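Local coordinates for protein agglutinin alpha chain (Artocarpus integer, PDB 4R6R) that binds D-galactose and the T-antigen disaccharide Gal-beta1,3-GalNAc as a tetrameric plant lectin that selectively recognises human IgA1, at residues Arg13-Tyr19 with Phe51-Ser57; Lys21-Ile25 with Val80-Leu84. All coordinates share one frame; numbering follows the deposited sequence.

How the contacts relate
From the N terminus, the chain first lays down Arg13-Tyr19, turns through Lys21-Ile25, and comes back alongside that first strand at Phe51-Ser57, so contact 1 closes a loop, with 31 residues between its segments. Contact 2 starts inside that loop and closes later, when Val80-Leu84 reaches the turn; the two therefore cross instead of nesting. Contact 1 joins two strands within one four-stranded sheet, whereas contact 2 ties the turn of that sheet to a strand of the second four-stranded sheet. Their centres lie about 13 Å apart, and they meet where Tyr19 CB packs on Ile25 CD1 at 4.0 Å and Phe51 CE1 approaches Ala24 O.

Contact 1 (Arg13-Tyr19 with Phe51-Ser57); sequences REINLSY and FTPVKIS. With EDO (1,2-ethanediol), chain J.
Strands 14-19 and 52-57 pair in antiparallel fashion at the outer side of a four-stranded sheet, with 52-57 outermost within the chain; their axes approach to 4.6 Å. Three hydrogen-bonded pairs, Ile15 with Ile56, Leu17 with Val54 and Tyr19 with Thr52, each exchange two backbone bonds and set the register. On the face carrying Glu14, Asn16, Lys55 and Ser57, a polar cluster forms. Lys55 leaves its backbone extended but bends at chi3 (-76°) and again at chi4, which brings NZ back to Glu14 OE2 in a salt bridge of 3.0 Å and to Asn16 OD1 at 2.9 Å. NZ meets the glutamate from well above the carboxylate plane, while Asn16 ND2 reaches the same oxygen on its anti side; Ser57 OG donates to the other oxygen, OE1, at 2.8 Å. The carboxylate thus has three donors, which would hold its rotation, and Asn16 ND2 also bonds Gln29. This is one of the Greek-key sheets of the fold known as the type I beta-prism, and the reverse face turns to its interior. There Leu17 CD1 lies alongside Val54 CG1 at 3.7 Å, and Ile15, Leu17 and Ile56 pack on Phe86 of another sheet. Farther along, Thr52 CB sits over one face of the Tyr19 ring, 4.2 Å from its centroid and 16° off the normal, a CH-pi contact; Val54 CG1 lies at the ring edge. Tyr19 CG stands between its backbone N and carbonyl carbon (chi1 67°), which lays the ring across Thr52.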
loop_
_atom_site.group_PDB
_atom_site.type_symbol
_atom_site.label_atom_id
_atom_site.label_comp_id
_atom_site.label_asym_id
_atom_site.label_seq_id
_atom_site.Cartn_x
_atom_site.Cartn_y
_atom_site.Cartn_z
ATOM N N ARG A 13 -20.358 -1.154 0.777
ATOM C CA ARG A 13 -21.605 -0.639 1.347
ATOM C C ARG A 13 -22.670 -1.708 1.561
ATOM O O ARG A 13 -23.393 -1.635 2.540
ATOM C CB ARG A 13 -22.194 0.492 0.467
ATOM C CG ARG A 13 -21.330 1.755 0.613
ATOM C CD ARG A 13 -21.724 2.753 -0.521
ATOM N NE ARG A 13 -21.048 4.075 -0.335
ATOM C CZ ARG A 13 -21.505 5.050 0.451
ATOM N NH1 ARG A 13 -20.811 6.190 0.518
ATOM N NH2 ARG A 13 -22.682 4.908 1.087
ATOM N N GLU A 14 -22.822 -2.654 0.658
ATOM C CA GLU A 14 -23.884 -3.651 0.769
ATOM C C GLU A 14 -23.500 -4.862 -0.043
ATOM O O GLU A 14 -22.825 -4.783 -1.111
ATOM C CB GLU A 14 -25.156 -3.019 0.180
ATOM C CG GLU A 14 -26.388 -3.898 0.241
ATOM C CD GLU A 14 -27.589 -3.106 -0.280
ATOM O OE1 GLU A 14 -28.139 -2.289 0.511
ATOM O OE2 GLU A 14 -28.005 -3.275 -1.440
ATOM N N ILE A 15 -23.908 -6.028 0.475
ATOM C CA ILE A 15 -23.715 -7.282 -0.303
ATOM C C ILE A 15 -25.113 -7.883 -0.479
ATOM O O ILE A 15 -25.893 -7.986 0.504
ATOM C CB ILE A 15 -22.849 -8.244 0.482
ATOM C CG1 ILE A 15 -21.404 -7.691 0.534
ATOM C CG2 ILE A 15 -22.749 -9.536 -0.263
ATOM C CD1 ILE A 15 -20.428 -8.485 1.398
ATOM N N ASN A 16 -25.429 -8.203 -1.712
ATOM C CA ASN A 16 -26.689 -8.878 -2.036
ATOM C C ASN A 16 -26.367 -10.271 -2.601
ATOM O O ASN A 16 -25.793 -10.392 -3.670
ATOM C CB ASN A 16 -27.442 -8.070 -3.065
ATOM C CG ASN A 16 -27.926 -6.766 -2.516
ATOM O OD1 ASN A 16 -28.885 -6.711 -1.763
ATOM N ND2 ASN A 16 -27.268 -5.720 -2.907
ATOM N N LEU A 17 -26.716 -11.320 -1.856
ATOM C CA LEU A 17 -26.394 -12.668 -2.313
ATOM C C LEU A 17 -27.636 -13.540 -2.145
ATOM O O LEU A 17 -28.661 -13.116 -1.540
ATOM C CB LEU A 17 -25.177 -13.257 -1.591
ATOM C CG LEU A 17 -25.348 -13.517 -0.088
ATOM C CD1 LEU A 17 -26.038 -14.862 0.161
ATOM C CD2 LEU A 17 -23.970 -13.587 0.559
ATOM N N SER A 18 -27.612 -14.661 -2.844
ATOM C CA SER A 18 -28.705 -15.611 -2.655
ATOM C C SER A 18 -28.122 -16.935 -2.284
ATOM O O SER A 18 -26.962 -17.234 -2.547
ATOM C CB SER A 18 -29.626 -15.628 -3.831
ATOM O OG SER A 18 -29.016 -16.320 -4.927
ATOM N N TYR A 19 -28.938 -17.775 -1.634
ATOM C CA TYR A 19 -28.483 -19.073 -1.155
ATOM C C TYR A 19 -29.623 -20.030 -1.023
ATOM O O TYR A 19 -30.791 -19.665 -1.093
ATOM C CB TYR A 19 -27.815 -18.908 0.245
ATOM C CG TYR A 19 -28.813 -18.499 1.329
ATOM C CD1 TYR A 19 -29.092 -17.156 1.528
ATOM C CD2 TYR A 19 -29.518 -19.440 2.131
ATOM C CE1 TYR A 19 -30.043 -16.748 2.463
ATOM C CE2 TYR A 19 -30.442 -19.013 3.084
ATOM C CZ TYR A 19 -30.652 -17.660 3.238
ATOM O OH TYR A 19 -31.592 -17.190 4.188
ATOM N N PHE A 51 -33.239 -19.751 -5.347
ATOM C CA PHE A 51 -32.483 -19.300 -4.178
ATOM C C PHE A 51 -33.246 -18.285 -3.310
ATOM O O PHE A 51 -34.174 -17.623 -3.804
ATOM C CB PHE A 51 -31.181 -18.662 -4.609
ATOM C CG PHE A 51 -30.257 -19.605 -5.320
ATOM C CD1 PHE A 51 -29.435 -20.440 -4.599
ATOM C CD2 PHE A 51 -30.197 -19.638 -6.705
ATOM C CE1 PHE A 51 -28.551 -21.311 -5.208
ATOM C CE2 PHE A 51 -29.300 -20.492 -7.338
ATOM C CZ PHE A 51 -28.506 -21.359 -6.608
ATOM N N THR A 52 -32.869 -18.177 -2.044
ATOM C CA THR A 52 -33.382 -17.130 -1.139
ATOM C C THR A 52 -32.449 -15.921 -1.140
ATOM O O THR A 52 -31.267 -16.112 -0.867
ATOM C CB THR A 52 -33.385 -17.738 0.248
ATOM O OG1 THR A 52 -34.363 -18.804 0.217
ATOM C CG2 THR A 52 -33.829 -16.751 1.318
ATOM N N PRO A 53 -32.947 -14.746 -1.484
ATOM C CA PRO A 53 -32.060 -13.561 -1.436
ATOM C C PRO A 53 -31.917 -12.987 -0.048
ATOM O O PRO A 53 -32.787 -13.052 0.814
ATOM C CB PRO A 53 -32.826 -12.524 -2.282
ATOM C CG PRO A 53 -34.303 -12.903 -2.072
ATOM C CD PRO A 53 -34.246 -14.408 -2.125
ATOM N N VAL A 54 -30.746 -12.416 0.186
ATOM C CA VAL A 54 -30.516 -11.688 1.428
ATOM C C VAL A 54 -29.722 -10.402 1.110
ATOM O O VAL A 54 -28.824 -10.381 0.244
ATOM C CB VAL A 54 -29.837 -12.520 2.518
ATOM C CG1 VAL A 54 -28.467 -12.928 2.096
ATOM C CG2 VAL A 54 -29.760 -11.729 3.843
ATOM N N LYS A 55 -30.090 -9.312 1.819
ATOM C CA LYS A 55 -29.445 -8.028 1.586
ATOM C C LYS A 55 -28.695 -7.690 2.865
ATOM O O LYS A 55 -29.329 -7.603 3.942
ATOM C CB LYS A 55 -30.492 -6.936 1.309
ATOM C CG LYS A 55 -29.863 -5.586 0.993
ATOM C CD LYS A 55 -30.956 -4.523 0.910
ATOM C CE LYS A 55 -31.708 -4.659 -0.405
ATOM N NZ LYS A 55 -30.740 -4.514 -1.535
ATOM N N ILE A 56 -27.363 -7.549 2.767
ATOM C CA ILE A 56 -26.535 -7.194 3.946
ATOM C C ILE A 56 -26.167 -5.745 3.716
ATOM O O ILE A 56 -25.254 -5.388 2.961
ATOM C CB ILE A 56 -25.281 -8.062 3.971
ATOM C CG1 ILE A 56 -25.712 -9.539 4.053
ATOM C CG2 ILE A 56 -24.267 -7.584 5.050
ATOM C CD1 ILE A 56 -24.617 -10.525 3.699
ATOM N N SER A 57 -26.827 -4.871 4.436
ATOM C CA SER A 57 -26.640 -3.456 4.283
ATOM C C SER A 57 -25.767 -2.934 5.414
ATOM O O SER A 57 -26.203 -2.846 6.563
ATOM C CB SER A 57 -28.021 -2.714 4.323
ATOM O OG SER A 57 -28.761 -3.035 3.164
HETATM C C1 EDO J . -32.298 -6.534 4.741
HETATM O O1 EDO J . -31.533 -5.357 4.420
HETATM C C2 EDO J . -33.773 -6.293 4.426
HETATM O O2 EDO J . -34.032 -6.469 3.022
HETATM O O HOH W 1 -30.861 -8.629 -1.976
#

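Contact 2 (Lys21-Ile25 with Val80-Leu84); sequences KETAI and VVRSL
The guanidinium of Arg82 offers its edge to the Lys21-Ile25 turn: the carbonyl oxygens of Thr23 and Glu22 both lie near its plane, and neither segment places an atom over either face. Both NE (2.8 Å) and NH2 (3.0 Å) of Arg82 donate to the single acceptor Thr23 O. Both bonds stay in the carbonyl plane, NH2 on a lone pair, and the oxygen is only 7° out of the guanidinium plane. Glu22 O lies 3.3 Å from Arg82 NH2. A bend at chi3 (76°) brings the guanidinium back toward the turn, edge first, although the CB of Arg82 points away from it. Beyond this polar end the backbones meet directly: Ile25 N donates to Val81 O at 3.1 Å, with 168° at the hydrogen, and Ala24 CA makes a CH...O contact with Arg82 O. Apolar groups fill in beside these bonds. Ala24 CB packs on Val80 CG2 at 3.7 Å, and Ile25 CG1 meets Leu84 CD1 at 4.0 Å, the two side chains crossing at about a right angle. The contact joins the turn leading into strand 25-34 to strand 78-88 of a different sheet of the beta-prism, with Trp123 and Leu124 packed alongside. Val80 itself touches the bound 4-nitrophenyl galactoside, so this seam borders the sugar pocket. One carbonyl oxygen thus accepts two coplanar N-H donors from a side chain that is probably cationic, which would polarise that carbonyl and restrain rotation of the guanidinium, the NE bond being the straighter of the two.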
loop_
_atom_site.group_PDB
_atom_site.type_symbol
_atom_site.label_atom_id
_atom_site.label_comp_id
_atom_site.label_asym_id
_atom_site.label_seq_id
_atom_site.Cartn_x
_atom_site.Cartn_y
_atom_site.Cartn_z
ATOM N N LYS A 21 -30.704 -23.457 1.399
ATOM C CA LYS A 21 -30.376 -24.128 2.610
ATOM C C LYS A 21 -30.112 -25.637 2.430
ATOM O O LYS A 21 -29.759 -26.291 3.388
ATOM C CB LYS A 21 -31.536 -23.921 3.611
ATOM C CG LYS A 21 -31.795 -22.452 3.967
ATOM C CD LYS A 21 -33.011 -22.420 4.908
ATOM C CE LYS A 21 -33.224 -20.960 5.386
ATOM N NZ LYS A 21 -34.438 -20.890 6.248
ATOM N N GLU A 22 -30.219 -26.145 1.202
ATOM C CA GLU A 22 -29.841 -27.503 0.929
ATOM C C GLU A 22 -28.689 -27.614 -0.005
ATOM O O GLU A 22 -28.150 -28.734 -0.154
ATOM C CB GLU A 22 -30.997 -28.364 0.404
ATOM C CG GLU A 22 -32.154 -28.434 1.423
ATOM C CD GLU A 22 -33.233 -29.425 1.053
ATOM O OE1 GLU A 22 -33.090 -30.040 -0.030
ATOM O OE2 GLU A 22 -34.245 -29.547 1.797
ATOM N N THR A 23 -28.229 -26.497 -0.599
ATOM C CA THR A 23 -27.116 -26.659 -1.567
ATOM C C THR A 23 -25.938 -25.743 -1.241
ATOM O O THR A 23 -24.988 -26.193 -0.613
ATOM C CB THR A 23 -27.594 -26.477 -3.016
ATOM O OG1 THR A 23 -28.311 -25.250 -3.175
ATOM C CG2 THR A 23 -28.584 -27.641 -3.402
ATOM N N ALA A 24 -26.003 -24.510 -1.716
ATOM C CA ALA A 24 -24.817 -23.647 -1.687
ATOM C C ALA A 24 -25.238 -22.187 -1.994
ATOM O O ALA A 24 -26.449 -21.865 -2.152
ATOM C CB ALA A 24 -23.801 -24.168 -2.726
ATOM N N ILE A 25 -24.211 -21.318 -2.090
ATOM C CA ILE A 25 -24.427 -19.942 -2.507
ATOM C C ILE A 25 -24.709 -19.887 -3.991
ATOM O O ILE A 25 -24.086 -20.608 -4.809
ATOM C CB ILE A 25 -23.157 -19.087 -2.172
ATOM C CG1 ILE A 25 -22.801 -19.240 -0.689
ATOM C CG2 ILE A 25 -23.276 -17.643 -2.690
ATOM C CD1 ILE A 25 -23.855 -18.576 0.213
ATOM N N VAL A 80 -17.921 -26.400 -4.612
ATOM C CA VAL A 80 -18.511 -25.016 -4.647
ATOM C C VAL A 80 -18.437 -24.399 -3.239
ATOM O O VAL A 80 -18.065 -25.069 -2.300
ATOM C CB VAL A 80 -19.978 -25.033 -5.194
ATOM C CG1 VAL A 80 -19.994 -25.641 -6.614
ATOM C CG2 VAL A 80 -20.884 -25.856 -4.289
ATOM N N VAL A 81 -18.723 -23.097 -3.136
ATOM C CA VAL A 81 -18.784 -22.437 -1.861
ATOM C C VAL A 81 -20.208 -22.688 -1.328
ATOM O O VAL A 81 -21.190 -22.144 -1.831
ATOM C CB VAL A 81 -18.540 -20.942 -2.049
ATOM C CG1 VAL A 81 -18.638 -20.205 -0.706
ATOM C CG2 VAL A 81 -17.164 -20.798 -2.676
ATOM N N ARG A 82 -20.274 -23.604 -0.372
ATOM C CA ARG A 82 -21.536 -24.027 0.215
ATOM C C ARG A 82 -22.126 -23.027 1.230
ATOM O O ARG A 82 -23.342 -22.940 1.331
ATOM C CB ARG A 82 -21.410 -25.394 0.881
ATOM C CG ARG A 82 -21.112 -26.472 -0.186
ATOM C CD ARG A 82 -21.486 -27.865 0.267
ATOM N NE ARG A 82 -22.957 -27.970 0.161
ATOM C CZ ARG A 82 -23.652 -28.997 0.649
ATOM N NH1 ARG A 82 -23.021 -30.009 1.267
ATOM N NH2 ARG A 82 -24.944 -29.003 0.528
ATOM N N SER A 83 -21.290 -22.242 1.961
ATOM C CA SER A 83 -21.814 -21.267 2.873
ATOM C C SER A 83 -20.835 -20.119 2.967
ATOM O O SER A 83 -19.655 -20.276 2.727
ATOM C CB SER A 83 -21.999 -21.908 4.275
ATOM O OG SER A 83 -22.470 -21.079 5.282
ATOM N N LEU A 84 -21.397 -18.994 3.362
ATOM C CA LEU A 84 -20.615 -17.770 3.716
ATOM C C LEU A 84 -21.186 -17.173 4.965
ATOM O O LEU A 84 -22.426 -17.116 5.187
ATOM C CB LEU A 84 -20.699 -16.705 2.629
ATOM C CG LEU A 84 -19.999 -17.092 1.343
ATOM C CD1 LEU A 84 -20.381 -16.122 0.209
ATOM C CD2 LEU A 84 -18.475 -17.056 1.550
#